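Local atomic coordinates of translocator protein BipD (Burkholderia pseudomallei, PDB entry 3NFT), a protein that is required for invasion of epithelial cells and survival within host cells, and probably regulates secretion of the effectors BipB and BipC by the type III secretion system. Residues Q92-L104 against L126-D138. Numbering follows the deposited sequence.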
loop_
_atom_site.group_PDB
_atom_site.type_symbol
_atom_site.label_atom_id
_atom_site.label_comp_id
_atom_site.label_asym_id
_atom_site.label_seq_id
_atom_site.Cartn_x
_atom_site.Cartn_y
_atom_site.Cartn_z
ATOM N N GLN A 92 -1.081 18.995 -6.463
ATOM C CA GLN A 92 -1.339 17.587 -6.229
ATOM C C GLN A 92 -0.608 17.085 -4.990
ATOM O O GLN A 92 -1.178 16.366 -4.160
ATOM C CB GLN A 92 -0.913 16.767 -7.429
ATOM C CG GLN A 92 -1.764 16.892 -8.650
ATOM C CD GLN A 92 -1.176 16.144 -9.839
ATOM O OE1 GLN A 92 0.022 16.244 -10.104
ATOM N NE2 GLN A 92 -2.037 15.407 -10.588
ATOM N N ARG A 93 0.673 17.432 -4.884
ATOM C CA ARG A 93 1.467 17.023 -3.717
ATOM C C ARG A 93 0.873 17.572 -2.425
ATOM O O ARG A 93 0.797 16.870 -1.410
ATOM C CB ARG A 93 2.922 17.484 -3.868
ATOM C CG ARG A 93 3.832 16.907 -2.772
ATOM C CD ARG A 93 5.317 17.208 -2.982
ATOM N NE ARG A 93 6.144 16.556 -1.947
ATOM C CZ ARG A 93 6.839 15.422 -2.091
ATOM N NH1 ARG A 93 6.862 14.749 -3.239
ATOM N NH2 ARG A 93 7.548 14.960 -1.063
ATOM N N ASN A 94 0.469 18.839 -2.463
ATOM C CA ASN A 94 -0.125 19.484 -1.283
ATOM C C ASN A 94 -1.380 18.736 -0.833
ATOM O O ASN A 94 -1.577 18.512 0.366
ATOM C CB ASN A 94 -0.477 20.943 -1.568
ATOM C CG ASN A 94 0.735 21.876 -1.616
ATOM O OD1 ASN A 94 0.603 23.023 -2.052
ATOM N ND2 ASN A 94 1.897 21.408 -1.176
ATOM N N LEU A 95 -2.224 18.343 -1.782
ATOM C CA LEU A 95 -3.450 17.630 -1.439
ATOM C C LEU A 95 -3.121 16.256 -0.833
ATOM O O LEU A 95 -3.721 15.826 0.133
ATOM C CB LEU A 95 -4.366 17.506 -2.659
ATOM C CG LEU A 95 -5.687 16.739 -2.495
ATOM C CD1 LEU A 95 -6.474 17.192 -1.263
ATOM C CD2 LEU A 95 -6.557 16.861 -3.753
ATOM N N LEU A 96 -2.177 15.546 -1.425
ATOM C CA LEU A 96 -1.746 14.269 -0.833
ATOM C C LEU A 96 -1.205 14.443 0.586
ATOM O O LEU A 96 -1.496 13.645 1.467
ATOM C CB LEU A 96 -0.713 13.569 -1.731
ATOM C CG LEU A 96 -1.234 13.007 -3.054
ATOM C CD1 LEU A 96 -0.128 12.278 -3.830
ATOM C CD2 LEU A 96 -2.404 12.080 -2.879
ATOM N N GLU A 97 -0.430 15.490 0.801
ATOM C CA GLU A 97 0.120 15.768 2.137
ATOM C C GLU A 97 -1.003 15.991 3.156
ATOM O O GLU A 97 -0.923 15.514 4.295
ATOM C CB GLU A 97 1.083 16.960 2.081
ATOM C CG GLU A 97 2.402 16.598 1.409
ATOM C CD GLU A 97 3.344 17.782 1.198
ATOM O OE1 GLU A 97 2.969 18.935 1.514
ATOM O OE2 GLU A 97 4.475 17.553 0.718
ATOM N N ARG A 98 -2.061 16.698 2.746
ATOM C CA ARG A 98 -3.213 16.917 3.638
ATOM C C ARG A 98 -3.941 15.624 3.946
ATOM O O ARG A 98 -4.340 15.398 5.083
ATOM C CB ARG A 98 -4.186 17.943 3.047
ATOM C CG ARG A 98 -3.543 19.299 2.877
ATOM C CD ARG A 98 -4.540 20.440 2.743
ATOM N NE ARG A 98 -5.381 20.370 1.552
ATOM C CZ ARG A 98 -5.019 20.758 0.322
ATOM N NH1 ARG A 98 -3.799 21.228 0.060
ATOM N NH2 ARG A 98 -5.885 20.662 -0.669
ATOM N N LEU A 99 -4.110 14.777 2.933
ATOM C CA LEU A 99 -4.747 13.466 3.117
ATOM C C LEU A 99 -3.928 12.572 4.041
ATOM O O LEU A 99 -4.479 11.883 4.908
ATOM C CB LEU A 99 -4.993 12.794 1.764
ATOM C CG LEU A 99 -6.048 13.482 0.886
ATOM C CD1 LEU A 99 -5.960 13.026 -0.575
ATOM C CD2 LEU A 99 -7.466 13.215 1.431
ATOM N N GLU A 100 -2.609 12.607 3.879
ATOM C CA GLU A 100 -1.703 11.829 4.711
ATOM C C GLU A 100 -1.823 12.275 6.170
ATOM O O GLU A 100 -1.873 11.451 7.096
ATOM C CB GLU A 100 -0.275 11.985 4.207
ATOM C CG GLU A 100 0.758 11.259 5.051
ATOM C CD GLU A 100 2.151 11.315 4.452
ATOM O OE1 GLU A 100 2.331 11.861 3.335
ATOM O OE2 GLU A 100 3.078 10.828 5.132
ATOM N N THR A 101 -1.879 13.582 6.374
ATOM C CA THR A 101 -2.059 14.131 7.718
ATOM C C THR A 101 -3.386 13.673 8.334
ATOM O O THR A 101 -3.424 13.311 9.514
ATOM C CB THR A 101 -1.942 15.661 7.704
ATOM O OG1 THR A 101 -0.642 16.017 7.218
ATOM C CG2 THR A 101 -2.133 16.240 9.104
ATOM N N GLU A 102 -4.453 13.672 7.534
ATOM C CA GLU A 102 -5.756 13.120 7.941
ATOM C C GLU A 102 -5.655 11.658 8.400
ATOM O O GLU A 102 -6.342 11.260 9.347
ATOM C CB GLU A 102 -6.761 13.206 6.785
ATOM C CG GLU A 102 -7.675 14.412 6.779
ATOM C CD GLU A 102 -9.134 14.038 7.001
ATOM O OE1 GLU A 102 -9.948 14.285 6.086
ATOM O OE2 GLU A 102 -9.468 13.489 8.079
ATOM N N LEU A 103 -4.813 10.874 7.721
ATOM C CA LEU A 103 -4.625 9.440 8.010
ATOM C C LEU A 103 -3.717 9.123 9.204
ATOM O O LEU A 103 -3.775 8.016 9.746
ATOM C CB LEU A 103 -4.056 8.720 6.777
ATOM C CG LEU A 103 -5.054 8.308 5.703
ATOM C CD1 LEU A 103 -4.340 8.087 4.359
ATOM C CD2 LEU A 103 -5.827 7.057 6.147
ATOM N N LEU A 104 -2.869 10.067 9.600
ATOM C CA LEU A 104 -1.881 9.808 10.648
ATOM C C LEU A 104 -1.962 10.568 11.999
ATOM O O LEU A 104 -0.959 10.589 12.715
ATOM C CB LEU A 104 -0.485 10.034 10.063
ATOM C CG LEU A 104 -0.064 9.140 8.904
ATOM C CD1 LEU A 104 1.374 9.459 8.552
ATOM C CD2 LEU A 104 -0.231 7.656 9.243
ATOM N N LEU A 126 -1.881 2.746 3.362
ATOM C CA LEU A 126 -2.389 3.874 2.590
ATOM C C LEU A 126 -1.335 4.984 2.472
ATOM O O LEU A 126 -1.248 5.622 1.430
ATOM C CB LEU A 126 -3.721 4.393 3.165
ATOM C CG LEU A 126 -4.864 3.369 3.044
ATOM C CD1 LEU A 126 -6.132 3.874 3.747
ATOM C CD2 LEU A 126 -5.147 3.065 1.586
ATOM N N VAL A 127 -0.542 5.204 3.531
ATOM C CA VAL A 127 0.596 6.138 3.461
ATOM C C VAL A 127 1.573 5.711 2.363
ATOM O O VAL A 127 2.066 6.545 1.590
ATOM C CB VAL A 127 1.328 6.285 4.812
ATOM C CG1 VAL A 127 2.619 7.113 4.648
ATOM C CG2 VAL A 127 0.407 6.939 5.821
ATOM N N ASP A 128 1.843 4.412 2.269
ATOM C CA ASP A 128 2.706 3.886 1.212
ATOM C C ASP A 128 2.162 4.185 -0.183
ATOM O O ASP A 128 2.905 4.553 -1.090
ATOM C CB ASP A 128 2.911 2.373 1.374
ATOM C CG ASP A 128 3.780 2.021 2.573
ATOM O OD1 ASP A 128 4.485 2.907 3.102
ATOM O OD2 ASP A 128 3.751 0.841 2.984
ATOM N N VAL A 129 0.855 4.013 -0.344
ATOM C CA VAL A 129 0.170 4.313 -1.597
ATOM C C VAL A 129 0.297 5.795 -1.903
ATOM O O VAL A 129 0.519 6.191 -3.040
ATOM C CB VAL A 129 -1.322 3.906 -1.532
ATOM C CG1 VAL A 129 -2.088 4.425 -2.737
ATOM C CG2 VAL A 129 -1.461 2.369 -1.439
ATOM N N ILE A 130 0.166 6.619 -0.872
ATOM C CA ILE A 130 0.360 8.050 -1.030
ATOM C C ILE A 130 1.786 8.344 -1.479
ATOM O O ILE A 130 2.011 9.158 -2.365
ATOM C CB ILE A 130 -0.012 8.821 0.247
ATOM C CG1 ILE A 130 -1.537 8.817 0.440
ATOM C CG2 ILE A 130 0.471 10.270 0.171
ATOM C CD1 ILE A 130 -1.999 9.329 1.762
ATOM N N GLY A 131 2.756 7.660 -0.881
ATOM C CA GLY A 131 4.156 7.868 -1.250
ATOM C C GLY A 131 4.425 7.561 -2.708
ATOM O O GLY A 131 5.143 8.302 -3.377
ATOM N N GLN A 132 3.853 6.470 -3.214
ATOM C CA GLN A 132 3.951 6.126 -4.642
ATOM C C GLN A 132 3.306 7.228 -5.498
ATOM O O GLN A 132 3.847 7.627 -6.533
ATOM C CB GLN A 132 3.276 4.787 -4.931
ATOM C CG GLN A 132 3.197 4.398 -6.421
ATOM C CD GLN A 132 4.568 4.147 -7.045
ATOM O OE1 GLN A 132 5.486 3.690 -6.369
ATOM N NE2 GLN A 132 4.710 4.461 -8.335
ATOM N N GLY A 133 2.167 7.739 -5.029
ATOM C CA GLY A 133 1.484 8.854 -5.707
ATOM C C GLY A 133 2.363 10.076 -5.839
ATOM O O GLY A 133 2.459 10.664 -6.915
ATOM N N LYS A 134 3.016 10.452 -4.743
ATOM C CA LYS A 134 3.960 11.564 -4.740
ATOM C C LYS A 134 5.106 11.351 -5.742
ATOM O O LYS A 134 5.475 12.274 -6.468
ATOM C CB LYS A 134 4.533 11.782 -3.340
ATOM C CG LYS A 134 3.565 12.323 -2.305
ATOM C CD LYS A 134 4.327 12.471 -0.983
ATOM C CE LYS A 134 3.437 12.721 0.203
ATOM N NZ LYS A 134 4.269 12.807 1.442
ATOM N N SER A 135 5.664 10.140 -5.776
ATOM C CA SER A 135 6.721 9.796 -6.742
ATOM C C SER A 135 6.254 9.963 -8.185
ATOM O O SER A 135 6.944 10.573 -9.009
ATOM C CB SER A 135 7.222 8.349 -6.518
ATOM O OG SER A 135 8.221 7.990 -7.478
ATOM N N ASP A 136 5.073 9.451 -8.495
ATOM C CA ASP A 136 4.545 9.542 -9.861
ATOM C C ASP A 136 4.277 10.986 -10.265
ATOM O O ASP A 136 4.558 11.378 -11.396
ATOM C CB ASP A 136 3.278 8.710 -10.022
ATOM C CG ASP A 136 3.553 7.225 -10.099
ATOM O OD1 ASP A 136 4.692 6.831 -10.412
ATOM O OD2 ASP A 136 2.627 6.446 -9.834
ATOM N N ILE A 137 3.736 11.782 -9.344
ATOM C CA ILE A 137 3.561 13.205 -9.621
ATOM C C ILE A 137 4.842 13.888 -10.001
ATOM O O ILE A 137 4.906 14.634 -10.984
ATOM C CB ILE A 137 2.999 13.976 -8.385
ATOM C CG1 ILE A 137 1.545 13.607 -8.163
ATOM C CG2 ILE A 137 3.205 15.506 -8.536
ATOM C CD1 ILE A 137 1.100 13.943 -6.717
ATOM N N ASP A 138 5.857 13.657 -9.179
ATOM C CA ASP A 138 7.164 14.256 -9.399
ATOM C C ASP A 138 7.785 13.794 -10.700
ATOM O O ASP A 138 8.335 14.608 -11.463
ATOM C CB ASP A 138 8.109 13.873 -8.245
ATOM C CG ASP A 138 7.863 14.667 -6.977
ATOM O OD1 ASP A 138 8.523 14.326 -5.962
ATOM O OD2 ASP A 138 7.049 15.613 -6.959
HETATM O O HOH W 1 5.260 14.964 -5.251
HETATM O O HOH W 2 3.573 9.062 1.913
#
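E100 OE1 is gripped by K134 NZ at 2.9 Å, a salt-bridged hydrogen bond that uses the carboxylate's syn lone pair, while a water bound to the carbonyl O of V127 donates a second, weak bond to the same oxygen. E100 reaches out with its CG anti to the backbone N (chi1 177°), and its extended chain meets the lysine at about a right angle. K134, equally extended, lies as a knob among R93, L96, E97 and E100; its CD sits over one face of the R93 guanidinium, offset toward the rim, 4.0 Å from R93 CZ. That guanidinium is held from both helices: NE makes a weak, salt-bridged hydrogen bond to E97 OE2, and NH1 forms a salt bridge of 3.2 Å with D138 OD1, the two flat groups only 7° apart. A water at the guanidinium edge, in its plane, accepts from R93 NH1 and donates to K134 O and D138 OD2, tying both helices together. These ion pairs flank an antiparallel pairing of helices 76-103 and 121-160; the axes of segments 92-103 and 126-138 approach to 10.0 Å at 172°. The second helix belongs to a predicted coiled coil, and packing of this kind illustrates knobs-into-holes. L96 is the reciprocal knob, set among I130, G133, K134 and I137, and its CD1 meets I137 CD1 tip to tip at 3.6 Å. G133, lacking a side chain, lets L96 CD1 settle against the backbone. Further along, L103 CD1 touches I130 CD1 at 3.7 Å, the L103 side chain crosses that of L126 at about a right angle, and L104 CD2 lies 3.6 Å from V127 CG2. Helix 244-295 adds a third wall, F279 touching Q92 and L96, and L286 touching I130.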